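Local structure of putative polyphosphate kinase 2 family protein (Arthrobacter aurescens, 3RHF) at residues E11-A17 with Q259-D263; L49-D54 with R254-Q259; L80-D84 with Y224-Y228; I148-H152 with E217-W221. The protein probably acts as a polyphosphate kinase of the PPK2 family, a P-loop kinase expected to transfer phosphate between polyphosphate and nucleotides. One frame throughout, in Å; residues are numbered along the deposited sequence.

Contact 1: residues E11-A17 with Q259-D263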
loop_
_atom_site.group_PDB
_atom_site.type_symbol
_atom_site.label_atom_id
_atom_site.label_comp_id
_atom_site.label_asym_id
_atom_site.label_seq_id
_atom_site.Cartn_x
_atom_site.Cartn_y
_atom_site.Cartn_z
ATOM N N GLU A 11 25.037 3.654 -8.890
ATOM C CA GLU A 11 23.933 3.723 -9.821
ATOM C C GLU A 11 24.146 2.768 -10.960
ATOM O O GLU A 11 25.242 2.281 -11.174
ATOM C CB GLU A 11 23.880 5.105 -10.454
ATOM C CG GLU A 11 23.822 6.283 -9.525
ATOM C CD GLU A 11 22.485 6.431 -8.809
ATOM O OE1 GLU A 11 21.429 5.946 -9.324
ATOM O OE2 GLU A 11 22.502 7.053 -7.707
ATOM N N PHE A 12 23.110 2.545 -11.744
ATOM C CA PHE A 12 23.239 1.720 -12.919
ATOM C C PHE A 12 24.243 2.349 -13.892
ATOM O O PHE A 12 24.186 3.557 -14.147
ATOM C CB PHE A 12 21.860 1.537 -13.604
ATOM C CG PHE A 12 21.073 0.415 -13.032
ATOM C CD1 PHE A 12 21.104 -0.823 -13.618
ATOM C CD2 PHE A 12 20.345 0.592 -11.872
ATOM C CE1 PHE A 12 20.401 -1.889 -13.066
ATOM C CE2 PHE A 12 19.653 -0.437 -11.330
ATOM C CZ PHE A 12 19.689 -1.709 -11.929
ATOM N N ALA A 13 25.143 1.526 -14.431
ATOM C CA ALA A 13 26.088 1.977 -15.461
ATOM C C ALA A 13 25.348 2.072 -16.764
ATOM O O ALA A 13 25.545 3.018 -17.498
ATOM C CB ALA A 13 27.279 1.046 -15.623
ATOM N N LYS A 14 24.516 1.091 -17.078
ATOM C CA LYS A 14 23.647 1.225 -18.230
ATOM C C LYS A 14 22.184 1.025 -17.775
ATOM O O LYS A 14 21.893 0.215 -16.872
ATOM C CB LYS A 14 24.076 0.280 -19.395
ATOM N N SER A 15 21.275 1.786 -18.380
ATOM C CA SER A 15 19.868 1.727 -18.032
ATOM C C SER A 15 19.235 0.362 -18.330
ATOM O O SER A 15 19.437 -0.197 -19.393
ATOM C CB SER A 15 19.088 2.785 -18.803
ATOM O OG SER A 15 17.706 2.595 -18.547
ATOM N N PRO A 16 18.432 -0.159 -17.398
ATOM C CA PRO A 16 17.709 -1.377 -17.674
ATOM C C PRO A 16 16.659 -1.251 -18.779
ATOM O O PRO A 16 16.223 -2.252 -19.301
ATOM C CB PRO A 16 17.001 -1.678 -16.348
ATOM C CG PRO A 16 17.528 -0.801 -15.394
ATOM C CD PRO A 16 18.100 0.371 -16.068
ATOM N N ALA A 17 16.225 -0.051 -19.138
ATOM C CA ALA A 17 15.313 0.072 -20.278
ATOM C C ALA A 17 16.040 -0.429 -21.531
ATOM O O ALA A 17 15.420 -0.727 -22.545
ATOM C CB ALA A 17 14.842 1.506 -20.449
ATOM N N GLN A 259 14.429 0.858 -11.007
ATOM C CA GLN A 259 15.060 1.822 -11.936
ATOM C C GLN A 259 14.239 1.923 -13.182
ATOM O O GLN A 259 14.152 2.979 -13.784
ATOM C CB GLN A 259 16.510 1.472 -12.267
ATOM C CG GLN A 259 17.342 2.634 -12.811
ATOM C CD GLN A 259 17.522 3.758 -11.816
ATOM O OE1 GLN A 259 17.955 3.563 -10.679
ATOM N NE2 GLN A 259 17.197 4.954 -12.239
ATOM N N LEU A 260 13.567 0.846 -13.541
ATOM C CA LEU A 260 12.655 0.861 -14.707
ATOM C C LEU A 260 11.503 1.828 -14.521
ATOM O O LEU A 260 11.169 2.602 -15.432
ATOM C CB LEU A 260 12.104 -0.545 -14.963
ATOM C CG LEU A 260 12.970 -1.476 -15.818
ATOM C CD1 LEU A 260 12.303 -2.824 -15.850
ATOM C CD2 LEU A 260 13.214 -0.980 -17.264
ATOM N N LEU A 261 10.906 1.739 -13.333
ATOM C CA LEU A 261 9.902 2.685 -12.869
ATOM C C LEU A 261 10.362 4.109 -12.888
ATOM O O LEU A 261 9.662 4.956 -13.402
ATOM C CB LEU A 261 9.521 2.368 -11.446
ATOM C CG LEU A 261 8.151 1.824 -11.177
ATOM C CD1 LEU A 261 7.645 0.871 -12.275
ATOM C CD2 LEU A 261 8.217 1.110 -9.846
ATOM N N LEU A 262 11.525 4.376 -12.295
ATOM C CA LEU A 262 12.044 5.776 -12.217
ATOM C C LEU A 262 12.344 6.358 -13.592
ATOM O O LEU A 262 12.099 7.532 -13.816
ATOM C CB LEU A 262 13.307 5.905 -11.336
ATOM C CG LEU A 262 13.066 5.516 -9.871
ATOM C CD1 LEU A 262 14.374 5.042 -9.183
ATOM C CD2 LEU A 262 12.436 6.631 -9.059
ATOM N N ASP A 263 12.921 5.527 -14.474
ATOM C CA ASP A 263 13.295 5.962 -15.807
ATOM C C ASP A 263 12.018 6.214 -16.646
ATOM O O ASP A 263 11.977 7.152 -17.406
ATOM C CB ASP A 263 14.186 4.919 -16.474
ATOM C CG ASP A 263 15.621 4.802 -15.832
ATOM O OD1 ASP A 263 16.016 5.551 -14.881
ATOM O OD2 ASP A 263 16.390 3.932 -16.340
HETATM O O HOH W 1 20.563 4.028 -10.943
#
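This is a tertiary contact between the extended N-terminal arm and helix 250-266, on the side of that helix carrying Q259 and D263; the adjacent L261 faces strand 75-82. Polar and apolar contacts alternate along the arm. S15 makes the one direct hydrogen bond between the segments, OG donating to D263 OD2 at 2.9 Å. The same OG accepts from A17 N at 3.1 Å, so S15 caps the short helix 16-19 while tying its start to helix 250-266. The other carboxylate oxygen, D263 OD1, receives Q259 NE2 at 3.0 Å, one helical turn away. Next to the cap, P16 packs its CG against Q259 CB (4.0 Å) and its CB against L260 CD2 (4.0 Å); that methyl also lies 3.7 Å from A17 N. Earlier in the arm, F12 CD2 meets Q259 CG at 3.8 Å. A water lies 2.7 Å from E11 OE1, accepts from F12 N at 3.1 Å, and donates weakly to Q259 OE1 at 2.7 Å. The stronger partners lie in helix 43-69: R56 for E11, Q53 for Q259. The arrangement is a serine N-cap that doubles as an interhelix link, fastening the N-terminal arm to a helical layer of the alpha/beta/alpha sandwich.

Contact 2: residues L49-D54 with R254-Q259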
loop_
_atom_site.group_PDB
_atom_site.type_symbol
_atom_site.label_atom_id
_atom_site.label_comp_id
_atom_site.label_asym_id
_atom_site.label_seq_id
_atom_site.Cartn_x
_atom_site.Cartn_y
_atom_site.Cartn_z
ATOM N N LEU A 49 21.602 1.501 -3.072
ATOM C CA LEU A 49 20.846 2.115 -4.162
ATOM C C LEU A 49 19.361 2.017 -3.925
ATOM O O LEU A 49 18.653 2.946 -4.188
ATOM C CB LEU A 49 21.187 1.492 -5.515
ATOM C CG LEU A 49 20.441 2.030 -6.756
ATOM C CD1 LEU A 49 20.728 3.512 -7.046
ATOM C CD2 LEU A 49 20.782 1.193 -7.909
ATOM N N LEU A 50 18.899 0.886 -3.419
ATOM C CA LEU A 50 17.505 0.682 -3.205
ATOM C C LEU A 50 16.917 1.775 -2.316
ATOM O O LEU A 50 15.812 2.211 -2.563
ATOM C CB LEU A 50 17.254 -0.644 -2.540
ATOM C CG LEU A 50 15.794 -1.103 -2.618
ATOM C CD1 LEU A 50 15.241 -1.067 -4.088
ATOM C CD2 LEU A 50 15.631 -2.480 -2.021
ATOM N N ALA A 51 17.645 2.200 -1.290
ATOM C CA ALA A 51 17.088 3.141 -0.316
ATOM C C ALA A 51 17.032 4.524 -0.947
ATOM O O ALA A 51 16.181 5.342 -0.617
ATOM C CB ALA A 51 17.950 3.169 0.986
ATOM N N ALA A 52 17.954 4.787 -1.874
ATOM C CA ALA A 52 17.973 6.056 -2.544
ATOM C C ALA A 52 16.837 6.074 -3.582
ATOM O O ALA A 52 16.170 7.103 -3.803
ATOM C CB ALA A 52 19.321 6.267 -3.182
ATOM N N GLN A 53 16.660 4.929 -4.248
ATOM C CA GLN A 53 15.610 4.760 -5.249
ATOM C C GLN A 53 14.260 5.050 -4.633
ATOM O O GLN A 53 13.451 5.693 -5.267
ATOM C CB GLN A 53 15.638 3.358 -5.831
ATOM C CG GLN A 53 16.711 3.183 -6.866
ATOM C CD GLN A 53 16.681 1.845 -7.499
ATOM O OE1 GLN A 53 16.266 0.887 -6.868
ATOM N NE2 GLN A 53 17.120 1.753 -8.786
ATOM N N ASP A 54 14.064 4.610 -3.377
ATOM C CA ASP A 54 12.797 4.738 -2.674
ATOM C C ASP A 54 12.401 6.211 -2.548
ATOM O O ASP A 54 11.260 6.543 -2.779
ATOM C CB ASP A 54 12.866 4.130 -1.258
ATOM C CG ASP A 54 13.031 2.609 -1.258
ATOM O OD1 ASP A 54 12.968 1.989 -2.346
ATOM O OD2 ASP A 54 13.259 2.013 -0.161
ATOM N N ARG A 254 15.073 -6.205 -7.369
ATOM C CA ARG A 254 14.456 -5.066 -6.761
ATOM C C ARG A 254 14.934 -3.754 -7.371
ATOM O O ARG A 254 14.095 -2.879 -7.626
ATOM C CB ARG A 254 14.726 -5.018 -5.280
ATOM C CG ARG A 254 14.030 -6.076 -4.498
ATOM C CD ARG A 254 14.487 -6.075 -3.064
ATOM N NE ARG A 254 14.071 -7.325 -2.421
ATOM C CZ ARG A 254 14.849 -8.141 -1.687
ATOM N NH1 ARG A 254 16.126 -7.879 -1.418
ATOM N NH2 ARG A 254 14.308 -9.224 -1.163
ATOM N N ILE A 255 16.244 -3.569 -7.545
ATOM C CA ILE A 255 16.737 -2.321 -8.088
ATOM C C ILE A 255 16.520 -2.198 -9.587
ATOM O O ILE A 255 16.532 -1.107 -10.127
ATOM C CB ILE A 255 18.203 -2.062 -7.777
ATOM C CG1 ILE A 255 19.101 -3.223 -8.278
ATOM C CG2 ILE A 255 18.369 -1.790 -6.312
ATOM C CD1 ILE A 255 20.610 -2.931 -8.149
ATOM N N ALA A 256 16.309 -3.315 -10.266
ATOM C CA ALA A 256 16.114 -3.256 -11.725
ATOM C C ALA A 256 14.664 -2.835 -11.977
ATOM O O ALA A 256 14.385 -1.971 -12.814
ATOM C CB ALA A 256 16.471 -4.601 -12.405
ATOM N N VAL A 257 13.753 -3.414 -11.202
ATOM C CA VAL A 257 12.369 -3.026 -11.297
ATOM C C VAL A 257 12.258 -1.578 -10.914
ATOM O O VAL A 257 11.704 -0.764 -11.675
ATOM C CB VAL A 257 11.414 -3.923 -10.507
ATOM C CG1 VAL A 257 10.027 -3.330 -10.558
ATOM C CG2 VAL A 257 11.326 -5.318 -11.142
ATOM N N GLN A 258 12.839 -1.202 -9.784
ATOM C CA GLN A 258 12.717 0.208 -9.402
ATOM C C GLN A 258 13.298 1.185 -10.401
ATOM O O GLN A 258 12.685 2.228 -10.662
ATOM C CB GLN A 258 13.167 0.511 -7.947
ATOM C CG GLN A 258 11.922 0.477 -7.078
ATOM C CD GLN A 258 12.123 0.725 -5.611
ATOM O OE1 GLN A 258 11.650 -0.062 -4.783
ATOM N NE2 GLN A 258 12.757 1.856 -5.263
ATOM N N GLN A 259 14.429 0.858 -11.007
ATOM C CA GLN A 259 15.060 1.822 -11.936
ATOM C C GLN A 259 14.239 1.923 -13.182
ATOM O O GLN A 259 14.152 2.979 -13.784
ATOM C CB GLN A 259 16.510 1.472 -12.267
ATOM C CG GLN A 259 17.342 2.634 -12.811
ATOM C CD GLN A 259 17.522 3.758 -11.816
ATOM O OE1 GLN A 259 17.955 3.563 -10.679
ATOM N NE2 GLN A 259 17.197 4.954 -12.239
#
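Two nearly parallel helices pack side by side here in a helical layer of the alpha/beta/alpha sandwich typical of P-loop NTPases: the axes of 49-54 and 254-259 approach to 9.9 Å at 27°. V257 of the second helix rests on strand 179-187. Much of the interface is amide chemistry. Q53 reaches across and its NE2 donates twice, to Q259 OE1 at 2.7 Å and to I255 O at 3.2 Å. That carbonyl also accepts from Q259 N at 3.0 Å within its own helix, so the side chain adds to an existing backbone bond. Q259 NE2 is satisfied in turn by D263 OD1. Q258 uses both ends of its amide: NE2 donates to D54 OD1 at 2.9 Å, and OE1 is hydrogen-bonded to H94 ND1 on helix 88-98, bringing a third helix into the network. R254 points its guanidinium away from helix 49-54, and its NH1 is hydrogen-bonded to a citrate probably taken up from the crystallisation liquor. Apolar packing accompanies these polar groups: L49 CD2 lies 4.1 Å from I255 CD1, L50 CD1 3.9 Å from I255 CG2, and L50 CD2 3.9 Å from R254 CD. The place of D54 OD1 is less sure, because it is too close to another atom in the model; it also lies 2.9 Å from L50 O, acceptor against acceptor.

Contact 3: residues L80-D84 with Y224-Y228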
loop_
_atom_site.group_PDB
_atom_site.type_symbol
_atom_site.label_atom_id
_atom_site.label_comp_id
_atom_site.label_asym_id
_atom_site.label_seq_id
_atom_site.Cartn_x
_atom_site.Cartn_y
_atom_site.Cartn_z
ATOM N N LEU A 80 3.827 -7.051 -13.574
ATOM C CA LEU A 80 4.737 -8.138 -13.203
ATOM C C LEU A 80 4.222 -9.533 -13.527
ATOM O O LEU A 80 3.135 -9.894 -13.114
ATOM C CB LEU A 80 5.038 -8.103 -11.751
ATOM C CG LEU A 80 5.784 -6.844 -11.399
ATOM C CD1 LEU A 80 5.550 -6.593 -9.899
ATOM C CD2 LEU A 80 7.255 -6.977 -11.746
ATOM N N GLN A 81 5.022 -10.307 -14.255
ATOM C CA GLN A 81 4.796 -11.757 -14.397
ATOM C C GLN A 81 6.032 -12.495 -13.962
ATOM O O GLN A 81 7.167 -12.015 -14.182
ATOM C CB GLN A 81 4.524 -12.111 -15.850
ATOM C CG GLN A 81 3.238 -11.508 -16.436
ATOM C CD GLN A 81 2.029 -12.260 -16.024
ATOM O OE1 GLN A 81 0.939 -11.726 -16.018
ATOM N NE2 GLN A 81 2.208 -13.498 -15.661
ATOM N N ALA A 82 5.818 -13.660 -13.353
ATOM C CA ALA A 82 6.892 -14.554 -12.964
ATOM C C ALA A 82 6.347 -15.871 -12.434
ATOM O O ALA A 82 5.236 -15.921 -11.978
ATOM C CB ALA A 82 7.772 -13.917 -11.919
HETATM N N MSE A 83 7.167 -16.914 -12.456
HETATM C CA MSE A 83 6.851 -18.177 -11.822
HETATM C C MSE A 83 6.829 -17.998 -10.299
HETATM O O MSE A 83 7.454 -17.055 -9.769
HETATM C CB MSE A 83 7.925 -19.214 -12.199
HETATM C CG MSE A 83 8.114 -19.420 -13.699
HETATM SE SE MSE A 83 6.501 -20.103 -14.633
HETATM C CE MSE A 83 6.227 -21.757 -13.592
ATOM N N ASP A 84 6.134 -18.895 -9.597
ATOM C CA ASP A 84 5.968 -18.739 -8.163
ATOM C C ASP A 84 7.318 -18.852 -7.535
ATOM O O ASP A 84 8.171 -19.557 -8.065
ATOM C CB ASP A 84 5.006 -19.767 -7.545
ATOM C CG ASP A 84 3.511 -19.476 -7.873
ATOM O OD1 ASP A 84 3.120 -18.307 -8.121
ATOM O OD2 ASP A 84 2.708 -20.439 -7.889
ATOM N N TYR A 224 6.091 -23.590 -19.803
ATOM C CA TYR A 224 6.029 -22.215 -19.346
ATOM C C TYR A 224 7.114 -21.348 -19.928
ATOM O O TYR A 224 6.815 -20.284 -20.378
ATOM C CB TYR A 224 6.079 -22.132 -17.837
ATOM C CG TYR A 224 4.764 -22.357 -17.131
ATOM C CD1 TYR A 224 3.781 -21.361 -17.075
ATOM C CD2 TYR A 224 4.513 -23.550 -16.484
ATOM C CE1 TYR A 224 2.556 -21.585 -16.397
ATOM C CE2 TYR A 224 3.328 -23.767 -15.815
ATOM C CZ TYR A 224 2.355 -22.796 -15.764
ATOM O OH TYR A 224 1.211 -23.086 -15.055
HETATM N N MSE A 225 8.371 -21.755 -19.919
HETATM C CA MSE A 225 9.382 -20.926 -20.582
HETATM C C MSE A 225 9.079 -20.663 -22.057
HETATM O O MSE A 225 9.392 -19.589 -22.582
HETATM C CB MSE A 225 10.773 -21.549 -20.514
HETATM C CG MSE A 225 11.456 -21.561 -19.118
HETATM SE SE MSE A 225 11.320 -19.932 -18.006
HETATM C CE MSE A 225 9.599 -20.265 -17.105
ATOM N N ASP A 226 8.496 -21.662 -22.731
ATOM C CA ASP A 226 8.124 -21.529 -24.152
ATOM C C ASP A 226 6.957 -20.500 -24.308
ATOM O O ASP A 226 6.961 -19.635 -25.204
ATOM C CB ASP A 226 7.804 -22.922 -24.773
ATOM C CG ASP A 226 7.629 -22.865 -26.285
ATOM O OD1 ASP A 226 8.597 -22.478 -26.977
ATOM O OD2 ASP A 226 6.516 -23.181 -26.796
ATOM N N ALA A 227 5.972 -20.623 -23.424
ATOM C CA ALA A 227 4.835 -19.733 -23.418
ATOM C C ALA A 227 5.297 -18.288 -23.284
ATOM O O ALA A 227 4.826 -17.402 -23.999
ATOM C CB ALA A 227 3.908 -20.091 -22.281
ATOM N N TYR A 228 6.230 -18.068 -22.368
ATOM C CA TYR A 228 6.732 -16.743 -22.129
ATOM C C TYR A 228 7.415 -16.243 -23.375
ATOM O O TYR A 228 7.179 -15.120 -23.815
ATOM C CB TYR A 228 7.697 -16.714 -20.915
ATOM C CG TYR A 228 6.964 -16.423 -19.613
ATOM C CD1 TYR A 228 6.516 -15.143 -19.322
ATOM C CD2 TYR A 228 6.681 -17.435 -18.694
ATOM C CE1 TYR A 228 5.827 -14.880 -18.166
ATOM C CE2 TYR A 228 5.974 -17.153 -17.512
ATOM C CZ TYR A 228 5.548 -15.867 -17.267
ATOM O OH TYR A 228 4.833 -15.547 -16.118
#
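Helix 221-235 offers residues from successive turns to the end of strand 75-82 and the loop after it. Y224 comes first: the selenomethionine M83 lies against its ring, with CE 4.0 Å from the centroid and 19° off the normal, a CH-pi contact, and SE at 4.2 Å, an oblique Met-aromatic contact. M225, also selenomethionine, brings its CE to 3.8 Å from M83 CG. One turn after Y224, Y228 presents its ring edge to M83 SE, which lies 4.2 Å from Y228 CE2, a second Met-aromatic contact. Y228 OH takes a weak hydrogen bond from Q81 NE2 at 3.4 Å; Q81 is held more firmly by S141, through OE1, and E144, through NE2. The strand leads into a sequence resembling the phosphate-binding P-loop, and the carbonyl of A82 is hydrogen-bonded to K88 NZ. With its direct polar link weak, the contact rests chiefly on soft selenium-aromatic packing, which fits the M83 side chain between two tyrosines.

Contact 4: residues I148-H152 with E217-W221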
loop_
_atom_site.group_PDB
_atom_site.type_symbol
_atom_site.label_atom_id
_atom_site.label_comp_id
_atom_site.label_asym_id
_atom_site.label_seq_id
_atom_site.Cartn_x
_atom_site.Cartn_y
_atom_site.Cartn_z
ATOM N N ILE A 148 -0.646 -19.821 -18.698
ATOM C CA ILE A 148 -1.159 -20.989 -18.064
ATOM C C ILE A 148 -2.073 -21.686 -19.096
ATOM O O ILE A 148 -1.942 -22.878 -19.351
ATOM C CB ILE A 148 -1.808 -20.633 -16.668
ATOM C CG1 ILE A 148 -2.025 -21.903 -15.828
ATOM C CG2 ILE A 148 -3.114 -19.938 -16.794
ATOM C CD1 ILE A 148 -2.285 -21.629 -14.295
ATOM N N HIS A 149 -2.927 -20.919 -19.757
ATOM C CA HIS A 149 -3.874 -21.479 -20.721
ATOM C C HIS A 149 -3.149 -22.180 -21.862
ATOM O O HIS A 149 -3.601 -23.193 -22.364
ATOM C CB HIS A 149 -4.772 -20.374 -21.281
ATOM C CG HIS A 149 -5.812 -19.874 -20.319
ATOM N ND1 HIS A 149 -7.162 -19.873 -20.616
ATOM C CD2 HIS A 149 -5.699 -19.343 -19.080
ATOM C CE1 HIS A 149 -7.838 -19.366 -19.600
ATOM N NE2 HIS A 149 -6.975 -19.045 -18.651
ATOM N N ARG A 150 -2.013 -21.650 -22.278
ATOM C CA ARG A 150 -1.262 -22.298 -23.331
ATOM C C ARG A 150 -0.731 -23.651 -22.862
ATOM O O ARG A 150 -1.095 -24.690 -23.405
ATOM C CB ARG A 150 -0.129 -21.402 -23.770
ATOM C CG ARG A 150 0.662 -21.977 -24.902
ATOM C CD ARG A 150 1.556 -20.912 -25.446
ATOM N NE ARG A 150 2.112 -21.242 -26.738
ATOM C CZ ARG A 150 3.134 -22.076 -26.934
ATOM N NH1 ARG A 150 3.746 -22.715 -25.912
ATOM N NH2 ARG A 150 3.570 -22.252 -28.170
ATOM N N VAL A 151 0.109 -23.613 -21.833
ATOM C CA VAL A 151 0.691 -24.790 -21.222
ATOM C C VAL A 151 -0.293 -25.943 -21.105
ATOM O O VAL A 151 0.018 -27.060 -21.500
ATOM C CB VAL A 151 1.206 -24.487 -19.825
ATOM C CG1 VAL A 151 1.779 -25.761 -19.161
ATOM C CG2 VAL A 151 2.264 -23.418 -19.883
ATOM N N HIS A 152 -1.470 -25.667 -20.565
ATOM C CA HIS A 152 -2.451 -26.708 -20.272
ATOM C C HIS A 152 -3.513 -26.965 -21.365
ATOM O O HIS A 152 -4.526 -27.616 -21.116
ATOM C CB HIS A 152 -3.085 -26.420 -18.916
ATOM C CG HIS A 152 -2.139 -26.639 -17.777
ATOM N ND1 HIS A 152 -2.011 -25.754 -16.731
ATOM C CD2 HIS A 152 -1.257 -27.640 -17.535
ATOM C CE1 HIS A 152 -1.102 -26.202 -15.885
ATOM N NE2 HIS A 152 -0.623 -27.343 -16.353
ATOM N N GLU A 217 3.546 -27.875 -10.885
ATOM C CA GLU A 217 3.833 -27.159 -12.121
ATOM C C GLU A 217 5.302 -27.180 -12.537
ATOM O O GLU A 217 5.594 -26.816 -13.667
ATOM C CB GLU A 217 3.313 -25.714 -12.053
ATOM C CG GLU A 217 1.808 -25.579 -11.693
ATOM C CD GLU A 217 0.849 -25.408 -12.892
ATOM O OE1 GLU A 217 1.153 -25.851 -14.025
ATOM O OE2 GLU A 217 -0.234 -24.820 -12.676
ATOM N N ARG A 218 6.222 -27.611 -11.668
ATOM C CA ARG A 218 7.624 -27.792 -12.091
ATOM C C ARG A 218 7.695 -28.782 -13.251
ATOM O O ARG A 218 8.528 -28.658 -14.144
ATOM C CB ARG A 218 8.523 -28.315 -10.960
ATOM C CG ARG A 218 8.859 -27.324 -9.880
ATOM C CD ARG A 218 9.755 -27.922 -8.779
ATOM N NE ARG A 218 11.059 -28.404 -9.269
ATOM C CZ ARG A 218 12.058 -27.624 -9.691
ATOM N NH1 ARG A 218 13.193 -28.169 -10.106
ATOM N NH2 ARG A 218 11.949 -26.297 -9.696
ATOM N N ALA A 219 6.814 -29.774 -13.220
ATOM C CA ALA A 219 6.717 -30.743 -14.290
ATOM C C ALA A 219 6.480 -30.016 -15.628
ATOM O O ALA A 219 6.917 -30.485 -16.669
ATOM C CB ALA A 219 5.606 -31.748 -13.982
ATOM N N TYR A 220 5.846 -28.841 -15.590
ATOM C CA TYR A 220 5.578 -28.100 -16.800
ATOM C C TYR A 220 6.528 -26.939 -17.055
ATOM O O TYR A 220 6.285 -26.111 -17.935
ATOM C CB TYR A 220 4.130 -27.634 -16.801
ATOM C CG TYR A 220 3.133 -28.774 -16.813
ATOM C CD1 TYR A 220 2.689 -29.335 -18.004
ATOM C CD2 TYR A 220 2.641 -29.295 -15.626
ATOM C CE1 TYR A 220 1.762 -30.403 -17.998
ATOM C CE2 TYR A 220 1.730 -30.352 -15.606
ATOM C CZ TYR A 220 1.298 -30.901 -16.787
ATOM O OH TYR A 220 0.409 -31.937 -16.741
ATOM N N TRP A 221 7.658 -26.929 -16.373
ATOM C CA TRP A 221 8.547 -25.778 -16.424
ATOM C C TRP A 221 8.976 -25.316 -17.827
ATOM O O TRP A 221 9.034 -24.113 -18.093
ATOM C CB TRP A 221 9.795 -25.991 -15.547
ATOM C CG TRP A 221 10.696 -24.774 -15.500
ATOM C CD1 TRP A 221 11.599 -24.406 -16.434
ATOM C CD2 TRP A 221 10.745 -23.771 -14.486
ATOM N NE1 TRP A 221 12.238 -23.255 -16.061
ATOM C CE2 TRP A 221 11.723 -22.838 -14.872
ATOM C CE3 TRP A 221 10.060 -23.577 -13.285
ATOM C CZ2 TRP A 221 12.055 -21.739 -14.108
ATOM C CZ3 TRP A 221 10.368 -22.477 -12.524
ATOM C CH2 TRP A 221 11.359 -21.557 -12.943
#
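H152, Y220 and E217 make most of this surface contact. H152, just past the end of helix 148-151, directs its ring edge at the face of Y220 in a T-shaped stack, centroids 4.8 Å apart and planes at 79°, with H152 NE2 3.9 Å from Y220 CD2. E217 brings OE1 near the plane of the same imidazole, 2.9 Å from H152 CE1. NE2 of H152 is 3.3 Å from E217 OE1, but the angle is too poor for a hydrogen bond; OE1 has a weak one with Y224 OH. V151 adds an apolar contact, its CG1 3.8 Å from Y220 CB. A type I turn from R218 to W221 sets Y220 at the N-cap position of helix 221-235. The contact thus joins short helix 148-151 to the junction between helices 212-218 and 221-235; R150 packs on helix 157-176, W221 touches helix 190-202, and R218 NH1 is hydrogen-bonded to S289 O of the second subunit.

Overall arrangement
From the N terminus, the four contacts open in numerical order and close in reverse, so each lies wholly within the one before, save that contacts 1 and 2 share Q259, and none cross. Contact 1 spans nearly the whole chain from the N-terminal arm, and contact 2 starts in helix 43-69; both finish on helix 250-266, where they touch directly. Contact 3 runs from central strand 75-82 to helix 221-235, and innermost contact 4 joins helix 148-151 to the turn leading into helix 221-235. Contacts 3 and 4 meet through the D226-R150 salt bridge. These two pairs hold distant parts of the sandwich, contacts 1 and 4 having centres about 32 Å apart on opposite sides of the chain's centre.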